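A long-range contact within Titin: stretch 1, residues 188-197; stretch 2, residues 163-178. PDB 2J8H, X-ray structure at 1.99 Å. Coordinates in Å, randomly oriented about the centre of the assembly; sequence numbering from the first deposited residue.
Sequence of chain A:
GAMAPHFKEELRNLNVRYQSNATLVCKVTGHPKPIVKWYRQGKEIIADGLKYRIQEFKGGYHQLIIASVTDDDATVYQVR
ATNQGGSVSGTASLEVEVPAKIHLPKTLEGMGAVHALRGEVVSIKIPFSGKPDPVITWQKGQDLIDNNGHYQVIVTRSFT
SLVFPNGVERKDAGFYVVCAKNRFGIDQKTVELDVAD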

# COMPACT_ATOMS: atom_id res chain seq x y z
N GLN A 188 -18.11 -5.34 10.96
CA GLN A 188 -19.29 -6.20 10.94
C GLN A 188 -19.76 -6.41 9.52
O GLN A 188 -19.48 -5.60 8.61
CB GLN A 188 -20.42 -5.64 11.80
CG GLN A 188 -21.21 -4.51 11.24
CD GLN A 188 -22.44 -4.18 12.09
OE1 GLN A 188 -22.36 -4.05 13.32
NE2 GLN A 188 -23.59 -4.06 11.44
N LYS A 189 -20.45 -7.52 9.32
CA LYS A 189 -21.03 -7.87 8.04
C LYS A 189 -22.33 -8.59 8.34
O LYS A 189 -22.54 -9.09 9.43
CB LYS A 189 -20.10 -8.78 7.23
CG LYS A 189 -18.80 -8.14 6.72
CD LYS A 189 -19.07 -7.07 5.69
CE LYS A 189 -17.85 -6.22 5.43
NZ LYS A 189 -17.46 -5.39 6.63
N THR A 190 -23.21 -8.60 7.35
CA THR A 190 -24.50 -9.24 7.45
C THR A 190 -24.56 -10.38 6.46
O THR A 190 -24.01 -10.31 5.36
CB THR A 190 -25.60 -8.22 7.16
OG1 THR A 190 -25.52 -7.19 8.15
CG2 THR A 190 -27.00 -8.85 7.19
N VAL A 191 -25.26 -11.43 6.86
CA VAL A 191 -25.56 -12.58 6.01
C VAL A 191 -27.07 -12.80 6.01
O VAL A 191 -27.68 -12.89 7.08
CB VAL A 191 -24.91 -13.86 6.58
CG1 VAL A 191 -25.24 -15.05 5.72
CG2 VAL A 191 -23.41 -13.67 6.70
N GLU A 192 -27.69 -12.86 4.84
CA GLU A 192 -29.10 -13.20 4.76
C GLU A 192 -29.25 -14.70 4.56
O GLU A 192 -28.66 -15.27 3.64
CB GLU A 192 -29.82 -12.47 3.64
CG GLU A 192 -31.30 -12.88 3.61
CD GLU A 192 -32.12 -12.12 2.63
OE1 GLU A 192 -31.54 -11.34 1.84
OE2 GLU A 192 -33.35 -12.31 2.65
N LEU A 193 -30.05 -15.32 5.43
CA LEU A 193 -30.40 -16.72 5.32
C LEU A 193 -31.81 -16.79 4.83
O LEU A 193 -32.68 -16.15 5.39
CB LEU A 193 -30.30 -17.41 6.69
CG LEU A 193 -30.73 -18.88 6.81
CD1 LEU A 193 -30.07 -19.72 5.74
CD2 LEU A 193 -30.38 -19.44 8.20
N ASP A 194 -32.06 -17.55 3.77
CA ASP A 194 -33.43 -17.85 3.39
C ASP A 194 -33.63 -19.35 3.46
O ASP A 194 -32.69 -20.11 3.27
CB ASP A 194 -33.79 -17.30 2.03
CG ASP A 194 -33.07 -18.00 0.91
OD1 ASP A 194 -31.88 -17.69 0.68
OD2 ASP A 194 -33.72 -18.86 0.26
N VAL A 195 -34.85 -19.76 3.77
CA VAL A 195 -35.15 -21.16 3.93
C VAL A 195 -36.26 -21.53 2.95
O VAL A 195 -37.30 -20.89 2.93
CB VAL A 195 -35.57 -21.49 5.37
CG1 VAL A 195 -35.90 -22.99 5.51
CG2 VAL A 195 -34.47 -21.07 6.35
N ALA A 196 -36.00 -22.54 2.13
CA ALA A 196 -36.99 -23.05 1.19
C ALA A 196 -37.52 -24.38 1.72
O ALA A 196 -36.85 -25.10 2.46
CB ALA A 196 -36.37 -23.23 -0.19
N ASP A 197 -38.75 -24.71 1.37
CA ASP A 197 -39.20 -26.06 1.68
C ASP A 197 -38.46 -27.05 0.78
O ASP A 197 -37.56 -27.74 1.27
CB ASP A 197 -40.70 -26.17 1.56
CG ASP A 197 -41.39 -25.67 2.80
OD1 ASP A 197 -41.10 -24.52 3.20
OD2 ASP A 197 -42.18 -26.45 3.39
OXT ASP A 197 -38.73 -27.13 -0.43
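Stretch 2, residues 163-178: VFPNGVERKDAGFYVV

Stretch 2 closes on stretch 1 with a salt bridge at one end and an antiparallel strand pairing along the other. Arg170 meets the carboxylate of the C-terminal residue, Asp197, through two hydrogen bonds, Arg170 NH2 to Asp197 OD2 at 2.7 Å and Arg170 NE to Asp197 OD1 at 3.2 Å; Asp197 OD2 lies at the guanidinium edge, near its plane, where the N-H groups point.

Strand 174-178 runs against strand 188-196 with 153° between their N-to-C directions and a closest axial approach of 4.6 Å. Three residue pairs exchange reciprocal backbone hydrogen bonds: Gly174 N to Leu193 O, 2.9 Å, and Leu193 N to Gly174 O, 2.8 Å; Tyr176 N to Val191 O and Val191 N to Tyr176 O, both 2.8 Å; Val178 N to Lys189 O and Lys189 N to Val178 O, both 3.0 Å. Between them, the non-hydrogen-bonded pairs Thr190-Val177 and Glu192-Phe175 bring their CA atoms to 4.4 and 4.5 Å. Gly174, at phi 148° and psi -162°, adopts backbone angles that would jam a CB against the preceding carbonyl.

Side chains alternate across the sheet. On the face carrying Thr190, Glu192, Phe175 and Val177, Glu192 CG covers one face of the Phe175 ring, Thr190 CG2 lies at its edge, and Thr190 OG1 is 3.6 Å from Val177 CG2. On the other face, Leu193 CB packs 3.9 Å from Tyr176 CE1, while Leu193 CD2 reaches Phe164 CZ at 3.7 Å and Val168 CG1 at 4.4 Å.

Before its strand, stretch 2 passes through a type I turn, Phe164 to Gly167, and a 3-10 segment, 170-172. Val195 points toward this region, its CG1 4.3 Å from Val168 CG2 and its CG2 3.6 Å from Glu169 O. A very short hydrogen bond, Tyr176 OH to Asp172 O at 2.5 Å, ties the segment to the strand.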

# COMPACT_ATOMS: atom_id res chain seq x y z
N VAL A 163 -24.02 -21.98 13.68
CA VAL A 163 -24.58 -23.27 13.27
C VAL A 163 -26.02 -23.44 13.80
O VAL A 163 -26.37 -23.01 14.91
CB VAL A 163 -23.71 -24.44 13.73
CG1 VAL A 163 -24.19 -25.75 13.10
CG2 VAL A 163 -22.22 -24.19 13.42
N PHE A 164 -26.83 -24.11 12.99
CA PHE A 164 -28.20 -24.47 13.34
C PHE A 164 -28.23 -25.98 13.53
O PHE A 164 -28.67 -26.69 12.65
CB PHE A 164 -29.14 -24.03 12.20
CG PHE A 164 -29.18 -22.53 12.01
CD1 PHE A 164 -28.20 -21.87 11.29
CD2 PHE A 164 -30.17 -21.77 12.60
CE1 PHE A 164 -28.22 -20.49 11.14
CE2 PHE A 164 -30.20 -20.39 12.44
CZ PHE A 164 -29.21 -19.75 11.72
N PRO A 165 -27.71 -26.49 14.67
CA PRO A 165 -27.49 -27.93 14.82
C PRO A 165 -28.74 -28.81 14.78
O PRO A 165 -28.64 -30.02 14.52
CB PRO A 165 -26.79 -28.03 16.18
CG PRO A 165 -27.21 -26.83 16.91
CD PRO A 165 -27.30 -25.76 15.89
N ASN A 166 -29.89 -28.22 15.05
CA ASN A 166 -31.13 -28.96 15.09
C ASN A 166 -31.76 -29.05 13.70
O ASN A 166 -32.79 -29.69 13.54
CB ASN A 166 -32.14 -28.28 16.03
CG ASN A 166 -31.57 -27.97 17.41
OD1 ASN A 166 -30.80 -28.76 17.98
ND2 ASN A 166 -32.00 -26.85 17.97
N GLY A 167 -31.14 -28.40 12.71
CA GLY A 167 -31.76 -28.26 11.40
C GLY A 167 -32.52 -26.95 11.33
O GLY A 167 -33.27 -26.61 12.24
N VAL A 168 -32.36 -26.23 10.22
CA VAL A 168 -33.03 -24.94 10.08
C VAL A 168 -34.51 -25.08 9.98
O VAL A 168 -35.02 -26.03 9.39
CB VAL A 168 -32.57 -24.12 8.85
CG1 VAL A 168 -31.17 -23.63 9.07
CG2 VAL A 168 -32.70 -24.93 7.59
N GLU A 169 -35.19 -24.10 10.57
CA GLU A 169 -36.61 -23.96 10.52
C GLU A 169 -36.91 -22.73 9.67
O GLU A 169 -36.03 -21.91 9.43
CB GLU A 169 -37.13 -23.77 11.94
CG GLU A 169 -36.91 -25.00 12.82
CD GLU A 169 -36.95 -24.71 14.32
OE1 GLU A 169 -37.36 -23.59 14.72
OE2 GLU A 169 -36.56 -25.61 15.11
N ARG A 170 -38.14 -22.60 9.21
CA ARG A 170 -38.51 -21.47 8.37
C ARG A 170 -38.26 -20.15 9.08
O ARG A 170 -37.90 -19.15 8.45
CB ARG A 170 -39.98 -21.57 8.00
CG ARG A 170 -40.27 -22.67 7.05
CD ARG A 170 -41.74 -22.70 6.76
NE ARG A 170 -42.11 -23.96 6.14
CZ ARG A 170 -43.28 -24.59 6.33
NH1 ARG A 170 -44.24 -24.08 7.11
NH2 ARG A 170 -43.49 -25.74 5.70
N LYS A 171 -38.46 -20.16 10.39
CA LYS A 171 -38.29 -18.95 11.19
C LYS A 171 -36.85 -18.52 11.29
O LYS A 171 -36.58 -17.42 11.74
CB LYS A 171 -38.85 -19.16 12.59
CG LYS A 171 -38.01 -20.01 13.53
CD LYS A 171 -38.79 -20.33 14.81
CE LYS A 171 -37.90 -20.41 16.05
NZ LYS A 171 -38.72 -20.47 17.33
N ASP A 172 -35.91 -19.39 10.90
CA ASP A 172 -34.48 -19.06 10.95
C ASP A 172 -34.05 -18.11 9.84
O ASP A 172 -32.99 -17.50 9.92
CB ASP A 172 -33.63 -20.33 10.91
CG ASP A 172 -33.68 -21.09 12.21
OD1 ASP A 172 -33.70 -20.42 13.26
OD2 ASP A 172 -33.69 -22.34 12.20
N ALA A 173 -34.87 -18.03 8.80
CA ALA A 173 -34.67 -17.05 7.76
C ALA A 173 -34.52 -15.68 8.40
O ALA A 173 -35.19 -15.35 9.39
CB ALA A 173 -35.87 -17.05 6.82
N GLY A 174 -33.65 -14.88 7.81
CA GLY A 174 -33.47 -13.51 8.26
C GLY A 174 -32.05 -13.05 8.07
O GLY A 174 -31.30 -13.64 7.31
N PHE A 175 -31.70 -11.99 8.79
CA PHE A 175 -30.43 -11.30 8.61
C PHE A 175 -29.59 -11.46 9.85
O PHE A 175 -30.00 -11.06 10.94
CB PHE A 175 -30.69 -9.82 8.35
CG PHE A 175 -31.43 -9.55 7.08
CD1 PHE A 175 -32.80 -9.45 7.07
CD2 PHE A 175 -30.75 -9.40 5.88
CE1 PHE A 175 -33.51 -9.20 5.89
CE2 PHE A 175 -31.43 -9.15 4.69
CZ PHE A 175 -32.82 -9.05 4.70
N TYR A 176 -28.43 -12.09 9.69
CA TYR A 176 -27.54 -12.36 10.81
C TYR A 176 -26.34 -11.43 10.67
O TYR A 176 -25.81 -11.25 9.58
CB TYR A 176 -27.14 -13.84 10.80
CG TYR A 176 -28.31 -14.76 11.08
CD1 TYR A 176 -29.17 -15.17 10.07
CD2 TYR A 176 -28.59 -15.17 12.37
CE1 TYR A 176 -30.28 -15.98 10.34
CE2 TYR A 176 -29.68 -15.99 12.65
CZ TYR A 176 -30.52 -16.39 11.64
OH TYR A 176 -31.59 -17.19 11.95
N VAL A 177 -25.96 -10.81 11.78
CA VAL A 177 -24.87 -9.87 11.80
C VAL A 177 -23.73 -10.47 12.62
O VAL A 177 -23.94 -10.89 13.75
CB VAL A 177 -25.31 -8.52 12.39
CG1 VAL A 177 -24.13 -7.56 12.43
CG2 VAL A 177 -26.47 -7.94 11.58
N VAL A 178 -22.54 -10.55 12.02
CA VAL A 178 -21.34 -11.02 12.72
C VAL A 178 -20.39 -9.83 12.83
O VAL A 178 -20.24 -9.03 11.87
CB VAL A 178 -20.68 -12.20 11.99
CG1 VAL A 178 -20.37 -11.84 10.55
CG2 VAL A 178 -19.42 -12.68 12.76